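Local coordinates for protein halogenase PltM (PDB 6BZN) that halogenates phenolic substrates with chloride, bromide or iodide, binds FAD and probably works as a flavin-dependent monooxygenase-like enzyme, at residues H221-A233 against K301-V313. Residues are numbered along the deposited sequence; the frame is centred on the assembly and turned at random.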
loop_
_atom_site.group_PDB
_atom_site.type_symbol
_atom_site.label_atom_id
_atom_site.label_comp_id
_atom_site.label_asym_id
_atom_site.label_seq_id
_atom_site.Cartn_x
_atom_site.Cartn_y
_atom_site.Cartn_z
ATOM N N HIS A 221 -4.051 12.741 -12.084
ATOM C CA HIS A 221 -2.938 12.504 -12.969
ATOM C C HIS A 221 -2.720 13.729 -13.855
ATOM O O HIS A 221 -3.680 14.344 -14.318
ATOM C CB HIS A 221 -3.192 11.292 -13.864
ATOM C CG HIS A 221 -3.073 9.969 -13.175
ATOM N ND1 HIS A 221 -3.348 8.780 -13.819
ATOM C CD2 HIS A 221 -2.716 9.638 -11.915
ATOM C CE1 HIS A 221 -3.138 7.774 -12.990
ATOM N NE2 HIS A 221 -2.742 8.266 -11.830
ATOM N N MET A 222 -1.449 14.050 -14.100
ATOM C CA MET A 222 -1.077 15.250 -14.852
ATOM C C MET A 222 -0.091 14.984 -15.962
ATOM O O MET A 222 0.717 14.039 -15.902
ATOM C CB MET A 222 -0.474 16.303 -13.928
ATOM C CG MET A 222 -1.384 16.750 -12.794
ATOM S SD MET A 222 -0.680 18.221 -12.027
ATOM C CE MET A 222 -1.793 18.414 -10.646
ATOM N N LEU A 223 -0.139 15.858 -16.964
ATOM C CA LEU A 223 0.859 15.917 -18.026
ATOM C C LEU A 223 1.856 17.022 -17.767
ATOM O O LEU A 223 1.543 18.013 -17.107
ATOM C CB LEU A 223 0.204 16.255 -19.362
ATOM C CG LEU A 223 -0.725 15.204 -19.928
ATOM C CD1 LEU A 223 -1.724 15.836 -20.893
ATOM C CD2 LEU A 223 0.131 14.147 -20.607
ATOM N N ASN A 224 3.036 16.861 -18.357
ATOM C CA ASN A 224 4.100 17.867 -18.319
ATOM C C ASN A 224 4.529 18.281 -16.911
ATOM O O ASN A 224 4.827 19.457 -16.669
ATOM C CB ASN A 224 3.700 19.100 -19.165
ATOM C CG ASN A 224 3.740 18.816 -20.654
ATOM O OD1 ASN A 224 4.441 17.912 -21.099
ATOM N ND2 ASN A 224 2.988 19.581 -21.435
ATOM N N VAL A 225 4.567 17.315 -15.996
ATOM C CA VAL A 225 5.126 17.553 -14.686
ATOM C C VAL A 225 6.646 17.451 -14.794
ATOM O O VAL A 225 7.177 16.401 -15.174
ATOM C CB VAL A 225 4.610 16.559 -13.634
ATOM C CG1 VAL A 225 5.227 16.864 -12.280
ATOM C CG2 VAL A 225 3.089 16.629 -13.541
ATOM N N LYS A 226 7.340 18.517 -14.422
ATOM C CA LYS A 226 8.807 18.519 -14.445
ATOM C C LYS A 226 9.437 17.567 -13.445
ATOM O O LYS A 226 8.943 17.415 -12.339
ATOM C CB LYS A 226 9.356 19.899 -14.115
ATOM C CG LYS A 226 9.453 20.829 -15.283
ATOM C CD LYS A 226 10.482 21.917 -14.993
ATOM C CE LYS A 226 10.693 22.756 -16.233
ATOM N NZ LYS A 226 11.439 23.983 -15.883
ATOM N N SER A 227 10.570 16.987 -13.830
ATOM C CA SER A 227 11.339 16.128 -12.953
ATOM C C SER A 227 11.943 16.941 -11.802
ATOM O O SER A 227 12.222 18.133 -11.955
ATOM C CB SER A 227 12.463 15.443 -13.736
ATOM O OG SER A 227 13.517 16.352 -14.032
ATOM N N TYR A 228 12.168 16.289 -10.668
ATOM C CA TYR A 228 12.836 16.946 -9.544
ATOM C C TYR A 228 14.181 17.562 -9.989
ATOM O O TYR A 228 14.508 18.687 -9.617
ATOM C CB TYR A 228 13.090 15.980 -8.396
ATOM C CG TYR A 228 13.726 16.686 -7.224
ATOM C CD1 TYR A 228 15.119 16.839 -7.148
ATOM C CD2 TYR A 228 12.948 17.258 -6.231
ATOM C CE1 TYR A 228 15.704 17.517 -6.093
ATOM C CE2 TYR A 228 13.516 17.935 -5.169
ATOM C CZ TYR A 228 14.897 18.077 -5.113
ATOM O OH TYR A 228 15.467 18.749 -4.077
ATOM N N GLU A 229 14.943 16.814 -10.778
ATOM C CA GLU A 229 16.282 17.258 -11.183
ATOM C C GLU A 229 16.220 18.521 -12.052
ATOM O O GLU A 229 17.057 19.405 -11.886
ATOM C CB GLU A 229 17.057 16.156 -11.897
ATOM C CG GLU A 229 17.682 15.113 -10.983
ATOM C CD GLU A 229 16.668 14.236 -10.257
ATOM O OE1 GLU A 229 16.893 13.950 -9.060
ATOM O OE2 GLU A 229 15.655 13.820 -10.873
ATOM N N ASP A 230 15.244 18.602 -12.961
ATOM C CA ASP A 230 15.043 19.797 -13.803
ATOM C C ASP A 230 14.413 20.961 -13.058
ATOM O O ASP A 230 14.724 22.110 -13.346
ATOM C CB ASP A 230 14.169 19.491 -15.037
ATOM C CG ASP A 230 14.868 18.617 -16.057
ATOM O OD1 ASP A 230 16.119 18.592 -16.069
ATOM O OD2 ASP A 230 14.174 17.930 -16.842
ATOM N N ALA A 231 13.514 20.672 -12.124
ATOM C CA ALA A 231 12.746 21.714 -11.448
ATOM C C ALA A 231 13.491 22.304 -10.261
ATOM O O ALA A 231 13.358 23.496 -9.996
ATOM C CB ALA A 231 11.403 21.175 -10.990
ATOM N N LEU A 232 14.225 21.475 -9.520
ATOM C CA LEU A 232 14.761 21.874 -8.215
ATOM C C LEU A 232 16.273 21.740 -8.073
ATOM O O LEU A 232 16.934 22.712 -7.723
ATOM C CB LEU A 232 14.031 21.127 -7.091
ATOM C CG LEU A 232 12.623 21.678 -6.820
ATOM C CD1 LEU A 232 11.776 20.702 -6.017
ATOM C CD2 LEU A 232 12.678 23.040 -6.144
ATOM N N ALA A 233 16.838 20.559 -8.305
ATOM C CA ALA A 233 18.282 20.395 -8.127
ATOM C C ALA A 233 18.763 19.126 -8.778
ATOM O O ALA A 233 18.148 18.073 -8.582
ATOM C CB ALA A 233 18.646 20.377 -6.648
ATOM N N LYS A 301 2.179 28.431 -0.829
ATOM C CA LYS A 301 2.795 28.127 0.470
ATOM C C LYS A 301 4.205 27.535 0.308
ATOM O O LYS A 301 5.111 27.865 1.071
ATOM C CB LYS A 301 1.895 27.139 1.226
ATOM C CG LYS A 301 1.767 27.276 2.732
ATOM C CD LYS A 301 0.512 26.520 3.203
ATOM C CE LYS A 301 0.262 26.629 4.702
ATOM N NZ LYS A 301 -1.045 26.065 5.163
ATOM N N TYR A 302 4.374 26.663 -0.688
ATOM C CA TYR A 302 5.606 25.899 -0.922
ATOM C C TYR A 302 6.068 26.043 -2.374
ATOM O O TYR A 302 5.943 25.105 -3.164
ATOM C CB TYR A 302 5.370 24.418 -0.583
ATOM C CG TYR A 302 4.895 24.214 0.829
ATOM C CD1 TYR A 302 5.751 24.461 1.904
ATOM C CD2 TYR A 302 3.585 23.814 1.107
ATOM C CE1 TYR A 302 5.326 24.306 3.210
ATOM C CE2 TYR A 302 3.154 23.644 2.418
ATOM C CZ TYR A 302 4.025 23.908 3.467
ATOM O OH TYR A 302 3.626 23.757 4.772
ATOM N N PRO A 303 6.622 27.221 -2.737
ATOM C CA PRO A 303 7.031 27.476 -4.128
ATOM C C PRO A 303 8.002 26.462 -4.709
ATOM O O PRO A 303 7.994 26.255 -5.922
ATOM C CB PRO A 303 7.699 28.854 -4.088
ATOM C CG PRO A 303 7.595 29.358 -2.701
ATOM C CD PRO A 303 6.854 28.374 -1.847
ATOM N N ALA A 304 8.837 25.847 -3.872
ATOM C CA ALA A 304 9.710 24.768 -4.336
ATOM C C ALA A 304 8.896 23.648 -4.981
ATOM O O ALA A 304 9.211 23.211 -6.077
ATOM C CB ALA A 304 10.548 24.203 -3.206
ATOM N N ILE A 305 7.837 23.215 -4.307
ATOM C CA ILE A 305 6.938 22.191 -4.856
ATOM C C ILE A 305 6.341 22.685 -6.189
ATOM O O ILE A 305 6.255 21.923 -7.171
ATOM C CB ILE A 305 5.831 21.810 -3.833
ATOM C CG1 ILE A 305 6.451 21.228 -2.547
ATOM C CG2 ILE A 305 4.874 20.798 -4.442
ATOM C CD1 ILE A 305 5.451 20.965 -1.434
ATOM N N GLY A 306 5.960 23.968 -6.223
ATOM C CA GLY A 306 5.441 24.617 -7.420
ATOM C C GLY A 306 6.334 24.549 -8.645
ATOM O O GLY A 306 5.844 24.561 -9.777
ATOM N N GLU A 307 7.647 24.437 -8.445
ATOM C CA GLU A 307 8.563 24.298 -9.583
ATOM C C GLU A 307 8.296 23.060 -10.473
ATOM O O GLU A 307 8.711 23.034 -11.635
ATOM C CB GLU A 307 10.031 24.331 -9.121
ATOM C CG GLU A 307 10.469 25.660 -8.498
ATOM C CD GLU A 307 10.336 26.871 -9.422
ATOM O OE1 GLU A 307 10.143 27.982 -8.904
ATOM O OE2 GLU A 307 10.402 26.728 -10.659
ATOM N N HIS A 308 7.615 22.048 -9.949
ATOM C CA HIS A 308 7.220 20.907 -10.782
ATOM C C HIS A 308 6.149 21.227 -11.798
ATOM O O HIS A 308 6.027 20.503 -12.782
ATOM C CB HIS A 308 6.655 19.764 -9.949
ATOM C CG HIS A 308 7.667 19.004 -9.171
ATOM N ND1 HIS A 308 8.534 18.106 -9.754
ATOM C CD2 HIS A 308 7.902 18.948 -7.843
ATOM C CE1 HIS A 308 9.288 17.562 -8.820
ATOM N NE2 HIS A 308 8.916 18.048 -7.653
ATOM N N PHE A 309 5.345 22.255 -11.540
ATOM C CA PHE A 309 4.026 22.393 -12.163
ATOM C C PHE A 309 3.845 23.605 -13.073
ATOM O O PHE A 309 2.724 23.858 -13.511
ATOM C CB PHE A 309 2.963 22.413 -11.062
ATOM C CG PHE A 309 2.973 21.178 -10.217
ATOM C CD1 PHE A 309 2.567 19.958 -10.758
ATOM C CD2 PHE A 309 3.440 21.207 -8.910
ATOM C CE1 PHE A 309 2.587 18.801 -9.998
ATOM C CE2 PHE A 309 3.465 20.049 -8.141
ATOM C CZ PHE A 309 3.046 18.841 -8.687
ATOM N N LYS A 310 4.929 24.314 -13.388
ATOM C CA LYS A 310 4.835 25.570 -14.147
ATOM C C LYS A 310 4.172 25.382 -15.505
ATOM O O LYS A 310 3.376 26.222 -15.915
ATOM C CB LYS A 310 6.212 26.220 -14.347
ATOM C CG LYS A 310 6.874 26.697 -13.072
ATOM C CD LYS A 310 6.168 27.917 -12.515
ATOM C CE LYS A 310 6.754 28.332 -11.185
ATOM N NZ LYS A 310 6.280 29.702 -10.854
ATOM N N ASP A 311 4.489 24.273 -16.169
ATOM C CA ASP A 311 3.902 23.926 -17.458
ATOM C C ASP A 311 2.953 22.732 -17.401
ATOM O O ASP A 311 2.527 22.250 -18.448
ATOM C CB ASP A 311 5.034 23.647 -18.454
ATOM C CG ASP A 311 5.970 24.831 -18.612
ATOM O OD1 ASP A 311 5.459 25.956 -18.770
ATOM O OD2 ASP A 311 7.209 24.643 -18.570
ATOM N N ALA A 312 2.580 22.287 -16.199
ATOM C CA ALA A 312 1.767 21.072 -16.036
ATOM C C ALA A 312 0.301 21.337 -16.368
ATOM O O ALA A 312 -0.193 22.440 -16.167
ATOM C CB ALA A 312 1.880 20.529 -14.617
ATOM N N VAL A 313 -0.390 20.326 -16.873
ATOM C CA VAL A 313 -1.853 20.386 -17.002
ATOM C C VAL A 313 -2.476 19.126 -16.451
ATOM O O VAL A 313 -1.957 18.013 -16.620
ATOM C CB VAL A 313 -2.350 20.595 -18.457
ATOM C CG1 VAL A 313 -2.046 22.012 -18.921
ATOM C CG2 VAL A 313 -1.732 19.596 -19.406
HETATM O O HOH W 1 5.712 21.827 -15.460
HETATM O O HOH W 2 10.343 24.997 -12.786
#
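His308 grips the backbone of Lys226 twice. Its ring N-H at ND1 runs almost straight (170°) to Lys226 O, 2.7 Å away and exactly in the ring plane, while its own carbonyl O takes Lys226 N at 2.9 Å on an in-plane lone pair. With CG beside the backbone N (chi1 -74°), the imidazole passes Val225, the two side chains crossing obliquely with Val225 CG1 against His308 CB, and brings His308 CE1 to 3.7 Å from Tyr228 N. NE2 is hydrogen-bonded to His251 on strand 248-253, so both ring nitrogens are satisfied and the ring's rotation is fixed. A leucine in its place would probably leave Lys226 O and His251 without their mate. Beyond the histidine, helix 228-231 and Leu232 rest by van der Waals contact on helix 303-306 and the turn after it, Ala231 CB 3.3 Å from Glu307 O and Leu232 CD2 3.8 Å from Ala304 CB. At the strand end of the contact, the extended Met222 chain meets Phe309 at about a right angle, Met222 SD lying obliquely 3.9 Å from Phe309 CE1, a Met-aromatic contact. Water 1 bridges Asn224 O, His308 O and Asp311 N. Leu223 and Val313 then exchange two backbone bonds as an antiparallel hydrogen-bonded pair, where strand 215-223 meets 313-321, an outermost strand of the mixed beta-sheet.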